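Local coordinates for kojibiose phosphorylase (Gut metagenome, PDB 6W0P), which is a carbohydrate-active enzyme of glycoside hydrolase family 65, with an N-terminal beta-sandwich domain, a helical central catalytic domain and a small C-terminal domain, at residues A[211-216]-A[251-256]; A[58-63]-A[89-94]; A[196-201]-A[229-234]; A[38-43]-A[143-148]. All coordinates share one frame; numbering follows the deposited sequence.

Contact 1. Residues A[211-216]-A[251-256]; sequences LTSVMR and VTNIID
T212 pairs with I254, and V214 with T252, as neighbouring antiparallel strands in the large sheet of the N-terminal beta-sandwich domain. The two strand directions differ by 173° and their axes approach to 4.5 Å, so they run almost exactly antiparallel. The tight part is the middle. T212 and I254 exchange two backbone hydrogen bonds of 2.7 Å each, T212 N to I254 O and I254 N to T212 O, while V214 and T252 form a second reciprocal couple. In the latter the N-H groups arrive nearly along the C=O axis. Between these rungs the CA-H groups of S213 and N253 also point at carbonyl oxygens, N253 CA lying 3.1 Å from T212 O.

The side chains fall on two faces. L211, S213, M215, V251, N253 and I255 look into the sandwich, where F60, F91 and L173 are packed; the OG of S213 lies close to OD1 of N253, but a clash there makes that pair doubtful. T212, V214, T252 and I254 form the other face, and V214 and I254 meet helix 263-277. The hydroxyls of T212 and T252 hydrogen-bond to T201 and N152 beside them, not across this pair of strands.

Looser ground lies at the ends. R216 and D256 are partly exposed and barely meet the opposite strand. I255 is partly exposed as well, and its CG1 occupies the crowded position between backbone N and carbonyl carbon (chi1 68°), leaving CG2 as the branch that meets L211. These two side chains cross obliquely, with L211 CD1 3.9 Å from I255 CG2.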
# COMPACT_ATOMS: atom_id res chain seq x y z
N LEU A 211 -11.31 4.08 33.97
CA LEU A 211 -12.55 4.86 34.07
C LEU A 211 -13.37 4.31 35.24
O LEU A 211 -13.47 3.07 35.36
CB LEU A 211 -13.27 4.68 32.73
CG LEU A 211 -14.67 5.27 32.64
CD1 LEU A 211 -14.98 5.66 31.21
CD2 LEU A 211 -15.71 4.31 33.18
N THR A 212 -13.97 5.18 36.05
CA THR A 212 -14.99 4.81 37.06
C THR A 212 -16.31 5.47 36.66
O THR A 212 -16.32 6.70 36.47
CB THR A 212 -14.58 5.20 38.49
OG1 THR A 212 -13.46 4.38 38.82
CG2 THR A 212 -15.67 4.96 39.50
N SER A 213 -17.34 4.65 36.47
CA SER A 213 -18.72 5.08 36.18
C SER A 213 -19.59 4.76 37.39
O SER A 213 -19.65 3.56 37.76
CB SER A 213 -19.26 4.42 34.95
OG SER A 213 -20.54 4.96 34.65
N VAL A 214 -20.23 5.79 37.96
CA VAL A 214 -21.12 5.63 39.14
C VAL A 214 -22.48 6.28 38.85
O VAL A 214 -22.51 7.37 38.25
CB VAL A 214 -20.47 6.22 40.41
CG1 VAL A 214 -19.25 5.41 40.83
CG2 VAL A 214 -20.11 7.69 40.22
N MET A 215 -23.55 5.62 39.28
CA MET A 215 -24.91 6.20 39.19
C MET A 215 -25.63 6.05 40.53
O MET A 215 -25.23 5.24 41.37
CB MET A 215 -25.72 5.56 38.08
CG MET A 215 -26.01 4.11 38.30
SD MET A 215 -27.20 3.58 37.06
CE MET A 215 -27.15 1.80 37.25
N ARG A 216 -26.65 6.88 40.69
CA ARG A 216 -27.64 6.83 41.79
C ARG A 216 -28.88 7.56 41.29
O ARG A 216 -28.76 8.27 40.26
CB ARG A 216 -27.09 7.52 43.04
CG ARG A 216 -27.06 9.03 42.90
CD ARG A 216 -26.28 9.66 44.02
NE ARG A 216 -27.07 9.81 45.23
CZ ARG A 216 -26.71 9.36 46.43
NH1 ARG A 216 -25.59 8.66 46.57
NH2 ARG A 216 -27.49 9.56 47.47
N VAL A 251 -25.34 10.31 36.71
CA VAL A 251 -24.10 9.56 36.34
C VAL A 251 -22.88 10.47 36.52
O VAL A 251 -22.98 11.65 36.21
CB VAL A 251 -24.21 9.03 34.90
CG1 VAL A 251 -22.99 8.22 34.49
CG2 VAL A 251 -25.48 8.22 34.70
N THR A 252 -21.79 9.92 37.06
CA THR A 252 -20.44 10.54 37.09
C THR A 252 -19.43 9.52 36.54
O THR A 252 -19.49 8.37 36.95
CB THR A 252 -20.09 11.08 38.48
OG1 THR A 252 -21.01 12.14 38.76
CG2 THR A 252 -18.67 11.58 38.57
N ASN A 253 -18.63 9.93 35.56
CA ASN A 253 -17.57 9.12 34.92
C ASN A 253 -16.26 9.84 35.20
O ASN A 253 -16.15 11.05 34.83
CB ASN A 253 -17.88 8.92 33.43
CG ASN A 253 -19.15 8.14 33.21
OD1 ASN A 253 -19.27 7.00 33.65
ND2 ASN A 253 -20.12 8.72 32.54
N ILE A 254 -15.33 9.18 35.91
CA ILE A 254 -13.98 9.74 36.20
C ILE A 254 -12.96 8.90 35.42
O ILE A 254 -12.88 7.67 35.68
CB ILE A 254 -13.67 9.79 37.70
CG1 ILE A 254 -14.77 10.49 38.50
CG2 ILE A 254 -12.32 10.44 37.93
CD1 ILE A 254 -14.93 11.98 38.16
N ILE A 255 -12.21 9.54 34.54
CA ILE A 255 -11.23 8.86 33.65
C ILE A 255 -9.82 9.22 34.12
O ILE A 255 -9.65 10.30 34.69
CB ILE A 255 -11.46 9.23 32.17
CG1 ILE A 255 -11.13 10.69 31.88
CG2 ILE A 255 -12.87 8.89 31.75
CD1 ILE A 255 -11.14 11.04 30.42
N ASP A 256 -8.87 8.31 33.89
CA ASP A 256 -7.42 8.60 34.01
C ASP A 256 -6.76 8.23 32.68
O ASP A 256 -6.51 7.02 32.44
CB ASP A 256 -6.79 7.86 35.20
CG ASP A 256 -5.30 8.12 35.31
OD1 ASP A 256 -4.83 9.15 34.77
OD2 ASP A 256 -4.61 7.29 35.92

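Contact 2. Residues A[58-63]-A[89-94]; sequences TYFNGI and VNFFKI
Strand 58-60, at the edge of a small three-stranded antiparallel sheet, lays T58 and F60 against the loop residues V89 to F91 that lead into strand 94-98. T58 carries the contact. Its CG2, anti to the backbone N (chi1 -51° to OG1), lies 3.2 Å from V89 O and 3.5 Å from F91 CE2, and it approaches that ring obliquely. The T58 hydroxyl instead bonds a water at 2.8 Å from OG1, and the same water accepts from the backbone N of F91 at 3.0 Å. That one water therefore ties the strand to the loop, and it sits over the centre of one F91 face.

F60 adds an apolar edge contact: V89 CG1 lies near the plane of its ring, 4.2 Å from F60 CE2. In turn F60 CZ lies at the rim of the F91 ring, close to its plane. Within the N-terminal sandwich domain this places both aromatic rings against N253 of strand 245-256, and V89 and F91 also reach L173 of the second sheet.

The loop's shape is fixed locally by an Asx turn, in which N90 OD1 accepts from F92 N with an N-H...O angle of 148°. Beside the turn the two rings meet: F91 CE1 stands 3.5 Å above the F92 ring, over its centre. On the strand side, the chain reverses after F60 in a type II beta turn, closed by I63 N bonding to F60 O at 3.0 Å, with G62 at positive phi.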
# COMPACT_ATOMS: atom_id res chain seq x y z
N THR A 58 -20.64 5.76 23.09
CA THR A 58 -20.28 6.64 24.22
C THR A 58 -18.76 6.80 24.19
O THR A 58 -18.08 5.76 24.25
CB THR A 58 -20.77 6.08 25.57
OG1 THR A 58 -22.16 5.77 25.47
CG2 THR A 58 -20.53 7.05 26.71
N TYR A 59 -18.24 8.02 24.07
CA TYR A 59 -16.77 8.22 23.97
C TYR A 59 -16.33 9.28 24.95
O TYR A 59 -17.11 10.17 25.25
CB TYR A 59 -16.39 8.58 22.55
CG TYR A 59 -17.17 7.82 21.51
CD1 TYR A 59 -16.81 6.53 21.14
CD2 TYR A 59 -18.27 8.39 20.89
CE1 TYR A 59 -17.50 5.85 20.16
CE2 TYR A 59 -18.99 7.71 19.92
CZ TYR A 59 -18.60 6.43 19.55
OH TYR A 59 -19.28 5.77 18.58
N PHE A 60 -15.08 9.16 25.37
CA PHE A 60 -14.34 10.11 26.22
C PHE A 60 -13.11 10.57 25.45
O PHE A 60 -12.36 9.69 24.99
CB PHE A 60 -13.98 9.46 27.55
CG PHE A 60 -15.19 9.04 28.36
CD1 PHE A 60 -15.78 9.92 29.26
CD2 PHE A 60 -15.75 7.78 28.18
CE1 PHE A 60 -16.90 9.54 29.99
CE2 PHE A 60 -16.87 7.41 28.91
CZ PHE A 60 -17.44 8.28 29.82
N ASN A 61 -12.94 11.88 25.30
CA ASN A 61 -11.84 12.48 24.51
C ASN A 61 -10.52 11.96 25.09
O ASN A 61 -10.28 12.23 26.29
CB ASN A 61 -11.98 14.01 24.53
CG ASN A 61 -11.38 14.71 23.33
OD1 ASN A 61 -10.22 14.48 22.98
ND2 ASN A 61 -12.16 15.59 22.72
N GLY A 62 -9.74 11.21 24.32
CA GLY A 62 -8.38 10.76 24.71
C GLY A 62 -8.38 9.37 25.33
O GLY A 62 -7.31 8.91 25.75
N ILE A 63 -9.54 8.72 25.41
CA ILE A 63 -9.66 7.31 25.87
C ILE A 63 -9.67 6.44 24.61
O ILE A 63 -10.62 6.55 23.83
CB ILE A 63 -10.90 7.10 26.74
CG1 ILE A 63 -10.73 7.74 28.12
CG2 ILE A 63 -11.22 5.62 26.83
CD1 ILE A 63 -9.53 7.23 28.93
N VAL A 89 -18.33 3.05 28.47
CA VAL A 89 -19.50 2.63 29.28
C VAL A 89 -20.77 3.27 28.71
O VAL A 89 -20.85 4.51 28.62
CB VAL A 89 -19.26 2.95 30.77
CG1 VAL A 89 -18.95 4.42 31.02
CG2 VAL A 89 -20.43 2.47 31.63
N ASN A 90 -21.73 2.44 28.33
CA ASN A 90 -23.12 2.88 28.02
C ASN A 90 -23.84 3.15 29.35
O ASN A 90 -24.18 2.16 30.02
CB ASN A 90 -23.85 1.83 27.17
CG ASN A 90 -25.28 2.23 26.86
OD1 ASN A 90 -25.78 3.21 27.40
ND2 ASN A 90 -25.92 1.48 25.98
N PHE A 91 -24.02 4.42 29.74
CA PHE A 91 -24.56 4.81 31.07
C PHE A 91 -26.00 5.31 30.94
O PHE A 91 -26.55 5.81 31.92
CB PHE A 91 -23.66 5.84 31.76
CG PHE A 91 -23.32 7.06 30.94
CD1 PHE A 91 -24.27 8.04 30.68
CD2 PHE A 91 -22.03 7.24 30.46
CE1 PHE A 91 -23.94 9.15 29.92
CE2 PHE A 91 -21.70 8.36 29.72
CZ PHE A 91 -22.65 9.32 29.46
N PHE A 92 -26.59 5.20 29.74
CA PHE A 92 -28.00 5.59 29.48
C PHE A 92 -28.85 4.34 29.27
O PHE A 92 -30.09 4.46 29.19
CB PHE A 92 -28.08 6.52 28.27
CG PHE A 92 -27.67 7.96 28.50
CD1 PHE A 92 -27.98 8.62 29.68
CD2 PHE A 92 -27.03 8.67 27.50
CE1 PHE A 92 -27.63 9.95 29.86
CE2 PHE A 92 -26.69 10.00 27.68
CZ PHE A 92 -26.98 10.64 28.86
N LYS A 93 -28.21 3.17 29.21
CA LYS A 93 -28.88 1.88 28.92
C LYS A 93 -29.96 1.57 29.96
O LYS A 93 -29.69 1.64 31.17
CB LYS A 93 -27.88 0.72 28.88
CG LYS A 93 -28.52 -0.60 28.45
CD LYS A 93 -27.51 -1.65 28.12
CE LYS A 93 -28.15 -3.02 28.02
NZ LYS A 93 -27.13 -4.08 27.84
N ILE A 94 -31.16 1.26 29.48
CA ILE A 94 -32.26 0.75 30.34
C ILE A 94 -32.82 -0.53 29.73
O ILE A 94 -32.51 -0.83 28.55
CB ILE A 94 -33.37 1.81 30.53
CG1 ILE A 94 -34.17 2.03 29.25
CG2 ILE A 94 -32.78 3.11 31.06
CD1 ILE A 94 -35.26 3.07 29.37
O HOH W 1 -23.89 6.50 27.60

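Contact 3. Residues A[196-201]-A[229-234]; sequences NSIGLT and KEVILN
Strands 197-201 and 230-234 run antiparallel at 168°, with I198, G199 and L200 set against V231 and L233. Their axes come no closer than 6.6 Å, too far for ladder pairing, and the closest CA pair, G199 with V231, is 6.3 Å apart. The strands belong to different sheets and face one another across the interior of a beta-sandwich, so side chains rather than backbone bonds make the join.

I198 and V231 reach tip to tip, I198 CG1 lying 3.7 Å from V231 CB. The I198 chain is extended, with CG1 anti to the backbone N (chi1 -169°), and its CD1 comes within 3.6 Å of I232 O. The other branch, CG2, meets L233: the two side chains slide past each other in opposite directions, and I198 CG2 is 3.6 Å from L233 CD1. V231 CG1 lies 3.4 Å from G199 O. L200 likewise meets backbone on the facing strand, its CD2 resting 3.4 Å from K229 O.

The K229 amine hydrogen-bonds to N176. Around the join, M215 and S213 of strand 210-217 flank it on one sheet and L226 of strand 223-227 on the other, L173 of strand 165-174 touches V231, and S197 and T201 face helix 263-277 on the far side of their sheet.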
# COMPACT_ATOMS: atom_id res chain seq x y z
N ASN A 196 -26.44 4.52 48.40
CA ASN A 196 -27.44 4.61 47.31
C ASN A 196 -26.74 4.72 45.96
O ASN A 196 -27.43 5.01 44.95
CB ASN A 196 -28.42 5.76 47.55
CG ASN A 196 -29.41 5.45 48.66
OD1 ASN A 196 -29.54 6.21 49.62
ND2 ASN A 196 -30.10 4.33 48.52
N SER A 197 -25.43 4.44 45.92
CA SER A 197 -24.59 4.60 44.72
C SER A 197 -24.12 3.22 44.25
O SER A 197 -23.85 2.36 45.10
CB SER A 197 -23.46 5.54 45.00
OG SER A 197 -23.97 6.87 45.17
N ILE A 198 -24.12 2.98 42.94
CA ILE A 198 -23.66 1.70 42.32
C ILE A 198 -22.75 2.08 41.16
O ILE A 198 -23.03 3.11 40.55
CB ILE A 198 -24.87 0.85 41.87
CG1 ILE A 198 -24.45 -0.56 41.49
CG2 ILE A 198 -25.65 1.53 40.75
CD1 ILE A 198 -25.62 -1.52 41.34
N GLY A 199 -21.71 1.30 40.87
CA GLY A 199 -20.76 1.70 39.82
C GLY A 199 -19.76 0.62 39.47
O GLY A 199 -19.84 -0.48 40.02
N LEU A 200 -18.87 0.93 38.53
CA LEU A 200 -17.79 0.02 38.07
C LEU A 200 -16.52 0.82 37.82
O LEU A 200 -16.61 2.05 37.65
CB LEU A 200 -18.24 -0.75 36.83
CG LEU A 200 -18.83 0.05 35.68
CD1 LEU A 200 -17.73 0.77 34.89
CD2 LEU A 200 -19.65 -0.87 34.76
N THR A 201 -15.39 0.14 37.84
CA THR A 201 -14.07 0.65 37.44
C THR A 201 -13.51 -0.33 36.43
O THR A 201 -13.51 -1.56 36.72
CB THR A 201 -13.12 0.81 38.63
OG1 THR A 201 -13.67 1.78 39.51
CG2 THR A 201 -11.73 1.23 38.20
N LYS A 229 -18.19 -6.14 34.53
CA LYS A 229 -18.20 -4.88 33.73
C LYS A 229 -19.62 -4.33 33.51
O LYS A 229 -19.76 -3.47 32.63
CB LYS A 229 -17.47 -5.10 32.40
CG LYS A 229 -15.99 -5.45 32.55
CD LYS A 229 -15.12 -5.15 31.35
CE LYS A 229 -15.72 -5.56 30.03
NZ LYS A 229 -15.77 -7.03 29.87
N GLU A 230 -20.62 -4.76 34.27
CA GLU A 230 -21.96 -4.12 34.26
C GLU A 230 -22.58 -4.14 35.66
O GLU A 230 -22.42 -5.15 36.40
CB GLU A 230 -22.89 -4.73 33.20
CG GLU A 230 -23.55 -6.03 33.59
CD GLU A 230 -24.55 -6.59 32.59
OE1 GLU A 230 -24.89 -5.88 31.62
OE2 GLU A 230 -24.99 -7.74 32.79
N VAL A 231 -23.27 -3.05 36.01
CA VAL A 231 -24.11 -3.00 37.24
C VAL A 231 -25.53 -2.61 36.83
O VAL A 231 -25.69 -1.93 35.82
CB VAL A 231 -23.50 -2.08 38.30
CG1 VAL A 231 -22.15 -2.63 38.73
CG2 VAL A 231 -23.40 -0.64 37.83
N ILE A 232 -26.52 -3.10 37.57
CA ILE A 232 -27.96 -2.92 37.26
C ILE A 232 -28.67 -2.52 38.55
O ILE A 232 -28.37 -3.10 39.60
CB ILE A 232 -28.56 -4.20 36.62
CG1 ILE A 232 -27.71 -4.69 35.45
CG2 ILE A 232 -30.00 -3.99 36.21
CD1 ILE A 232 -28.20 -6.00 34.85
N LEU A 233 -29.53 -1.51 38.46
CA LEU A 233 -30.55 -1.20 39.47
C LEU A 233 -31.91 -1.67 38.92
O LEU A 233 -32.25 -1.28 37.78
CB LEU A 233 -30.50 0.31 39.75
CG LEU A 233 -29.30 0.81 40.55
CD1 LEU A 233 -29.17 2.33 40.45
CD2 LEU A 233 -29.39 0.41 42.00
N ASN A 234 -32.63 -2.51 39.67
CA ASN A 234 -33.98 -3.05 39.32
C ASN A 234 -35.06 -2.22 40.01
O ASN A 234 -34.95 -2.02 41.24
CB ASN A 234 -34.15 -4.53 39.72
CG ASN A 234 -33.23 -5.45 38.95
OD1 ASN A 234 -33.10 -5.34 37.73
ND2 ASN A 234 -32.59 -6.37 39.66

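Contact 4. Residues A[38-43]-A[143-148]; sequences EYSGTR and RLLDMS
L145 pushes its CD1 into the backbone and side chains of strand 40-42, and the van der Waals contact rests on that methyl, which lies against polar atoms and a backbone CA. It lies 4.1 Å from both S40 O and T42 OG1, and 4.2 Å from G41 CA. T42 and L145 run past each other at an oblique angle. The distances are ordinary van der Waals values, and the axes of strands 40-42 and 143-145 stay 8.9 Å apart at 155°, so the strands are apposed across a layer of side chains rather than paired.

The polar part lies at the R143 end. R143 NH2 is 2.9 Å from R43 O, which sits at the guanidinium edge near its plane, but the angle is poor and this is no hydrogen bond. A water takes up the polar link, accepting from R143 NH2 at 2.8 Å and lying 2.5 Å from T42 OG1, a separation too short to be relied on in detail. T42 OG1 is turned between its backbone N and carbonyl carbon (chi1 59°), the position that brings it to the water.

Here strand 135-145 of the large sheet of the sandwich meets strand 40-42 of the small three-stranded sheet.

Charged partners hold the groups from outside. R143 NH1 forms a salt bridge with D47, R43 NH2 one with E30, while R43 NH1 bonds the backbone O of T340, and D146 OD2 forms one with K288 on helix 282-300. D146 OD1 closes an Asx turn, accepting from S148 N at 3.2 Å through its anti lone pair.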
# COMPACT_ATOMS: atom_id res chain seq x y z
N GLU A 38 -17.23 17.99 25.18
CA GLU A 38 -15.76 17.91 24.90
C GLU A 38 -15.12 16.75 25.66
O GLU A 38 -14.41 15.94 25.05
CB GLU A 38 -15.00 19.18 25.29
CG GLU A 38 -13.54 19.12 24.87
CD GLU A 38 -12.61 20.08 25.60
OE1 GLU A 38 -12.92 21.30 25.58
OE2 GLU A 38 -11.58 19.62 26.15
N TYR A 39 -15.35 16.68 26.98
CA TYR A 39 -14.85 15.59 27.84
C TYR A 39 -15.41 14.26 27.35
O TYR A 39 -14.71 13.25 27.36
CB TYR A 39 -15.28 15.83 29.28
CG TYR A 39 -14.93 14.75 30.27
CD1 TYR A 39 -13.66 14.64 30.81
CD2 TYR A 39 -15.92 13.89 30.73
CE1 TYR A 39 -13.36 13.68 31.76
CE2 TYR A 39 -15.63 12.92 31.67
CZ TYR A 39 -14.36 12.83 32.21
OH TYR A 39 -14.11 11.89 33.16
N SER A 40 -16.68 14.28 26.97
CA SER A 40 -17.47 13.07 26.66
C SER A 40 -18.47 13.38 25.54
O SER A 40 -18.85 14.55 25.36
CB SER A 40 -18.15 12.55 27.90
OG SER A 40 -19.15 13.45 28.35
N GLY A 41 -18.88 12.34 24.82
CA GLY A 41 -20.00 12.42 23.87
C GLY A 41 -20.80 11.15 23.85
O GLY A 41 -20.20 10.06 24.05
N THR A 42 -22.09 11.27 23.54
CA THR A 42 -22.95 10.10 23.30
C THR A 42 -23.73 10.31 22.02
O THR A 42 -24.31 11.39 21.86
CB THR A 42 -23.89 9.83 24.49
OG1 THR A 42 -24.69 11.00 24.68
CG2 THR A 42 -23.11 9.53 25.75
N ARG A 43 -23.78 9.28 21.19
CA ARG A 43 -24.74 9.17 20.07
C ARG A 43 -26.14 9.12 20.67
O ARG A 43 -26.28 8.70 21.84
CB ARG A 43 -24.44 7.92 19.23
CG ARG A 43 -23.24 8.08 18.30
CD ARG A 43 -22.88 6.77 17.61
NE ARG A 43 -23.92 6.39 16.66
CZ ARG A 43 -24.00 6.83 15.42
NH1 ARG A 43 -23.13 7.70 14.93
NH2 ARG A 43 -24.96 6.40 14.64
N ARG A 143 -32.43 13.38 28.45
CA ARG A 143 -31.02 13.36 28.89
C ARG A 143 -30.24 14.64 28.54
O ARG A 143 -30.61 15.40 27.60
CB ARG A 143 -30.31 12.08 28.44
CG ARG A 143 -30.43 11.72 26.97
CD ARG A 143 -30.09 10.25 26.77
NE ARG A 143 -29.32 10.05 25.55
CZ ARG A 143 -29.17 8.89 24.90
NH1 ARG A 143 -29.75 7.79 25.33
NH2 ARG A 143 -28.45 8.85 23.78
N LEU A 144 -29.19 14.82 29.32
CA LEU A 144 -28.26 15.97 29.38
C LEU A 144 -26.85 15.43 29.60
O LEU A 144 -26.68 14.50 30.41
CB LEU A 144 -28.62 16.85 30.58
CG LEU A 144 -29.92 17.63 30.57
CD1 LEU A 144 -30.17 18.21 31.95
CD2 LEU A 144 -29.91 18.76 29.55
N LEU A 145 -25.86 16.05 28.97
CA LEU A 145 -24.47 16.04 29.44
C LEU A 145 -24.21 17.42 30.06
O LEU A 145 -24.57 18.42 29.43
CB LEU A 145 -23.53 15.71 28.27
CG LEU A 145 -23.82 14.41 27.52
CD1 LEU A 145 -22.77 14.15 26.46
CD2 LEU A 145 -23.89 13.22 28.46
N ASP A 146 -23.70 17.45 31.29
CA ASP A 146 -23.41 18.71 32.03
C ASP A 146 -22.30 19.45 31.29
O ASP A 146 -21.24 18.86 31.13
CB ASP A 146 -23.02 18.42 33.48
CG ASP A 146 -23.10 19.62 34.41
OD1 ASP A 146 -22.64 20.73 34.03
OD2 ASP A 146 -23.59 19.42 35.54
N MET A 147 -22.53 20.67 30.84
CA MET A 147 -21.55 21.39 29.97
C MET A 147 -20.45 22.05 30.81
O MET A 147 -19.40 22.30 30.21
CB MET A 147 -22.21 22.46 29.11
CG MET A 147 -23.24 21.88 28.18
SD MET A 147 -22.61 20.63 27.05
CE MET A 147 -21.60 21.65 25.98
N SER A 148 -20.66 22.28 32.11
CA SER A 148 -19.66 22.89 33.05
C SER A 148 -18.91 21.79 33.83
O SER A 148 -17.67 21.74 33.73
CB SER A 148 -20.32 23.87 33.98
OG SER A 148 -21.45 24.47 33.35
O HOH W 2 -27.00 11.22 23.63

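All four contacts are buried parts of the N-terminal domain, yet their chemistry differs with their place. Contact 1 is a true backbone ladder inside the large sheet. Contact 3 joins that sheet to the opposing five-stranded one by aliphatic side chains, and its strand 197-204 is the sheet neighbour of 210-217 in contact 1. Contacts 2 and 4 share the three-stranded sheet through neighbouring strands 58-60 and 40-42; each combines side-chain packing with one bridging water, contact 4 adding charge. Contacts 1 and 2 touch through F60 and F91, whereas contacts 3 and 4 lie about 20 Å apart between centres. Partly exposed residues are few, among them R216, D256 and E230.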